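Local coordinates for protein thiosulfate reductase (Thermus thermophilus, PDB 2VPZ) that probably reduces sulfur compounds such as thiosulfate or polysulfide, using a molybdenum atom, two molybdopterin guanine dinucleotides and a [4Fe-4S] cluster, at residues A125-M128 against L129-R132; L544-R547 against L548-L551. All coordinates share one frame; numbering follows the deposited sequence.

Contact 1 (A125-M128 against L129-R132); sequences AKKM and LEIR
Leu129 N donates to Ala125 O at 2.9 Å, and Arg132 N reaches Met128 O at 3.2 Å; with the weak Glu130 N to Lys126 O and Ile131 N to Lys127 O bonds between them, these make four successive i to i+4 links within helix 117-134. Among the side chains, Lys126 and Glu130 meet most closely. In the lysine, CG lies anti to the backbone N (chi1 -152°) and the bend at chi2 turns the aliphatic CD to 3.5 Å from Glu130 OE2; the later bends leave NZ 4.2 Å from that oxygen, beyond a salt bridge. The Glu130 chain runs extended past CG, and its other oxygen, OE1, faces Lys127 CE at 4.0 Å. Leu129 folds back over the preceding turn, its CG 3.1 Å from Ala125 O. Outside the two segments, Met128 packs on Ile140 and Leu461, Ala125 on Leu529, and Arg132 makes a cation-pi contact with Trp160. In these turns, therefore, Ala125, Met128 and Ile131 are buried, whereas Lys126 and Glu130 are exposed, and there a carboxylate between two lysines probably gains diffuse electrostatic attraction, without a direct ion pair.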
loop_
_atom_site.group_PDB
_atom_site.type_symbol
_atom_site.label_atom_id
_atom_site.label_comp_id
_atom_site.label_asym_id
_atom_site.label_seq_id
_atom_site.Cartn_x
_atom_site.Cartn_y
_atom_site.Cartn_z
ATOM N N ALA A 125 -13.164 38.171 -56.116
ATOM C CA ALA A 125 -13.856 37.791 -57.372
ATOM C C ALA A 125 -13.182 38.396 -58.644
ATOM O O ALA A 125 -12.982 37.693 -59.647
ATOM C CB ALA A 125 -15.365 38.190 -57.329
ATOM N N LYS A 126 -12.835 39.678 -58.611
ATOM C CA LYS A 126 -12.161 40.334 -59.744
ATOM C C LYS A 126 -10.893 39.525 -60.158
ATOM O O LYS A 126 -10.726 39.172 -61.337
ATOM C CB LYS A 126 -11.785 41.790 -59.385
ATOM C CG LYS A 126 -11.711 42.790 -60.557
ATOM C CD LYS A 126 -10.262 43.114 -60.953
ATOM C CE LYS A 126 -10.098 44.565 -61.446
ATOM N NZ LYS A 126 -8.830 45.209 -60.951
ATOM N N LYS A 127 -10.039 39.215 -59.177
ATOM C CA LYS A 127 -8.787 38.439 -59.336
ATOM C C LYS A 127 -9.025 36.988 -59.793
ATOM O O LYS A 127 -8.293 36.458 -60.649
ATOM C CB LYS A 127 -7.972 38.427 -58.026
ATOM C CG LYS A 127 -6.942 39.552 -57.869
ATOM C CD LYS A 127 -5.663 39.245 -58.662
ATOM C CE LYS A 127 -4.903 40.523 -59.047
ATOM N NZ LYS A 127 -4.512 41.367 -57.863
ATOM N N MET A 128 -10.042 36.349 -59.213
ATOM C CA MET A 128 -10.413 34.971 -59.536
ATOM C C MET A 128 -10.887 34.840 -60.992
ATOM O O MET A 128 -10.593 33.839 -61.666
ATOM C CB MET A 128 -11.531 34.452 -58.592
ATOM C CG MET A 128 -11.164 34.261 -57.113
ATOM S SD MET A 128 -12.408 33.318 -56.161
ATOM C CE MET A 128 -12.253 31.661 -56.909
ATOM N N LEU A 129 -11.610 35.852 -61.465
ATOM C CA LEU A 129 -12.169 35.888 -62.823
ATOM C C LEU A 129 -11.074 36.041 -63.897
ATOM O O LEU A 129 -11.153 35.424 -64.977
ATOM C CB LEU A 129 -13.273 36.986 -62.921
ATOM C CG LEU A 129 -14.544 36.693 -62.090
ATOM C CD1 LEU A 129 -15.470 37.923 -62.007
ATOM C CD2 LEU A 129 -15.297 35.481 -62.686
ATOM N N GLU A 130 -10.041 36.817 -63.575
ATOM C CA GLU A 130 -8.882 37.030 -64.448
ATOM C C GLU A 130 -8.107 35.729 -64.648
ATOM O O GLU A 130 -7.663 35.446 -65.766
ATOM C CB GLU A 130 -7.937 38.093 -63.886
ATOM C CG GLU A 130 -8.452 39.519 -63.881
ATOM C CD GLU A 130 -7.513 40.471 -63.148
ATOM O OE1 GLU A 130 -6.421 40.002 -62.763
ATOM O OE2 GLU A 130 -7.864 41.657 -62.962
ATOM N N ILE A 131 -7.927 34.963 -63.572
ATOM C CA ILE A 131 -7.206 33.675 -63.634
ATOM C C ILE A 131 -8.011 32.696 -64.512
ATOM O O ILE A 131 -7.439 31.892 -65.251
ATOM C CB ILE A 131 -6.980 33.025 -62.167
ATOM C CG1 ILE A 131 -5.918 33.809 -61.391
ATOM C CG2 ILE A 131 -6.557 31.531 -62.292
ATOM C CD1 ILE A 131 -6.086 33.788 -59.858
ATOM N N ARG A 132 -9.339 32.827 -64.455
ATOM C CA ARG A 132 -10.275 32.003 -65.218
ATOM C C ARG A 132 -10.420 32.352 -66.715
ATOM O O ARG A 132 -10.912 31.536 -67.498
ATOM C CB ARG A 132 -11.669 32.037 -64.561
ATOM C CG ARG A 132 -12.598 30.950 -65.058
ATOM C CD ARG A 132 -14.073 31.256 -64.931
ATOM N NE ARG A 132 -14.845 30.055 -65.220
ATOM C CZ ARG A 132 -15.575 29.368 -64.349
ATOM N NH1 ARG A 132 -15.663 29.775 -63.089
ATOM N NH2 ARG A 132 -16.175 28.240 -64.720
#

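Contact 2 (L544-R547 against L548-L551); sequences LETR and LQSL
Gln549 N donates to Glu545 O at 3.0 Å with an N-H...O angle of 137°, and it also makes a weak bond to Thr546 O at 3.3 Å. The same Thr546 oxygen takes a second weak bond, from Ser550 N, which is long but nearly straight at 170°. Weak i to i+4 bonds from Leu548 N to Leu544 O and from Leu551 N to Arg547 O complete the ladder, so the bonding is somewhat stretched and has an i to i+3 component at Gln549. The charged ends turn to partners elsewhere: Arg547 forms a salt bridge with Asp491 and donates NE to the carbonyl of Glu372, while Glu545 OE1 accepts the amide of Leu555.

Leu548 lies against the turn before it. With CG anti to its own carbonyl carbon (chi1 -67°), it sets CG 3.2 Å from Leu544 O and CD1 3.8 Å from the same oxygen. Gln549 CB sits 3.2 Å from Thr546 O, and its amide oxygen OE1 stays 3.8 Å from Thr546 CA, alongside the backbone. Ser550 CB comes within 3.4 Å of Arg547 O. Cut back to an alanine, Leu548 would lose CG and both methyls, which is likely to open a gap beside Leu544 O on the buried side of the helix. Leu544 packs on Phe492, and Leu551 on Tyr370 and Leu371, so leucines at the start of 544-547 and the end of 548-551 seat the helix against neighbouring loops. The whole is the last two turns of a short amphipathic alpha-helix, 540-551, with Leu544, Arg547 and Leu548 buried on its inner flank, Leu551 partly exposed at its end, and Gln549 exposed.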
loop_
_atom_site.group_PDB
_atom_site.type_symbol
_atom_site.label_atom_id
_atom_site.label_comp_id
_atom_site.label_asym_id
_atom_site.label_seq_id
_atom_site.Cartn_x
_atom_site.Cartn_y
_atom_site.Cartn_z
ATOM N N LEU A 544 -31.838 25.548 -43.358
ATOM C CA LEU A 544 -32.016 24.552 -42.303
ATOM C C LEU A 544 -33.511 24.112 -42.152
ATOM O O LEU A 544 -33.781 22.958 -41.801
ATOM C CB LEU A 544 -31.382 25.059 -40.960
ATOM C CG LEU A 544 -29.912 25.577 -40.923
ATOM C CD1 LEU A 544 -29.591 26.332 -39.609
ATOM C CD2 LEU A 544 -28.911 24.415 -41.133
ATOM N N GLU A 545 -34.464 25.002 -42.441
ATOM C CA GLU A 545 -35.915 24.668 -42.363
ATOM C C GLU A 545 -36.351 23.641 -43.455
ATOM O O GLU A 545 -37.225 22.819 -43.198
ATOM C CB GLU A 545 -36.820 25.927 -42.424
ATOM C CG GLU A 545 -36.658 26.970 -41.278
ATOM C CD GLU A 545 -37.627 26.794 -40.091
ATOM O OE1 GLU A 545 -37.990 25.645 -39.773
ATOM O OE2 GLU A 545 -37.995 27.833 -39.466
ATOM N N THR A 546 -35.737 23.702 -44.641
ATOM C CA THR A 546 -36.019 22.803 -45.769
ATOM C C THR A 546 -35.671 21.307 -45.477
ATOM O O THR A 546 -36.508 20.403 -45.711
ATOM C CB THR A 546 -35.277 23.345 -47.080
ATOM O OG1 THR A 546 -36.013 24.431 -47.635
ATOM C CG2 THR A 546 -35.062 22.233 -48.107
ATOM N N ARG A 547 -34.485 21.037 -44.919
ATOM C CA ARG A 547 -34.035 19.685 -44.538
ATOM C C ARG A 547 -34.849 19.160 -43.299
ATOM O O ARG A 547 -35.100 17.945 -43.164
ATOM C CB ARG A 547 -32.492 19.694 -44.270
ATOM C CG ARG A 547 -31.662 20.691 -45.174
ATOM C CD ARG A 547 -30.123 20.396 -45.232
ATOM N NE ARG A 547 -29.779 19.031 -45.639
ATOM C CZ ARG A 547 -28.657 18.382 -45.355
ATOM N NH1 ARG A 547 -27.718 18.971 -44.640
ATOM N NH2 ARG A 547 -28.468 17.118 -45.754
ATOM N N LEU A 548 -35.317 20.063 -42.440
ATOM C CA LEU A 548 -36.096 19.678 -41.269
ATOM C C LEU A 548 -37.576 19.359 -41.688
ATOM O O LEU A 548 -38.239 18.508 -41.070
ATOM C CB LEU A 548 -35.902 20.733 -40.131
ATOM C CG LEU A 548 -34.425 20.681 -39.614
ATOM C CD1 LEU A 548 -34.229 21.515 -38.332
ATOM C CD2 LEU A 548 -34.009 19.208 -39.365
ATOM N N GLN A 549 -38.036 19.971 -42.785
ATOM C CA GLN A 549 -39.369 19.685 -43.383
ATOM C C GLN A 549 -39.371 18.190 -43.733
ATOM O O GLN A 549 -40.258 17.421 -43.317
ATOM C CB GLN A 549 -39.546 20.478 -44.682
ATOM C CG GLN A 549 -40.509 21.647 -44.587
ATOM C CD GLN A 549 -40.173 22.793 -45.543
ATOM O OE1 GLN A 549 -39.671 22.560 -46.652
ATOM N NE2 GLN A 549 -40.459 24.025 -45.127
ATOM N N SER A 550 -38.373 17.807 -44.527
ATOM C CA SER A 550 -38.160 16.429 -44.960
ATOM C C SER A 550 -38.300 15.433 -43.827
ATOM O O SER A 550 -38.979 14.421 -43.941
ATOM C CB SER A 550 -36.752 16.219 -45.547
ATOM O OG SER A 550 -36.139 15.033 -45.032
ATOM N N LEU A 551 -37.645 15.687 -42.709
ATOM C CA LEU A 551 -37.717 14.677 -41.676
ATOM C C LEU A 551 -38.954 14.676 -40.788
ATOM O O LEU A 551 -39.236 13.695 -40.106
ATOM C CB LEU A 551 -36.431 14.656 -40.835
ATOM C CG LEU A 551 -35.225 14.115 -41.633
ATOM C CD1 LEU A 551 -33.944 14.186 -40.777
ATOM C CD2 LEU A 551 -35.506 12.667 -42.110
#

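From the N terminus, contact 1 comes first, in helix 117-134, and contact 2 follows more than 400 residues later, in helix 540-551. Each is formed by adjoining segments with no residue between them, so neither closes a loop; they are in series and neither nest nor cross. Their centres are 35 Å apart, and their nearest atoms about 23 Å, so they do not touch. Contact 1 joins its helix to loop residues that include Ile140, just before strand 141-144 of a parallel sheet, and Leu461, just before strand 462-466 of that sheet. Contact 2 instead ties its helix to the loops holding Tyr370, Leu371 and Asp491. Both lie away from the annotated cofactor sites.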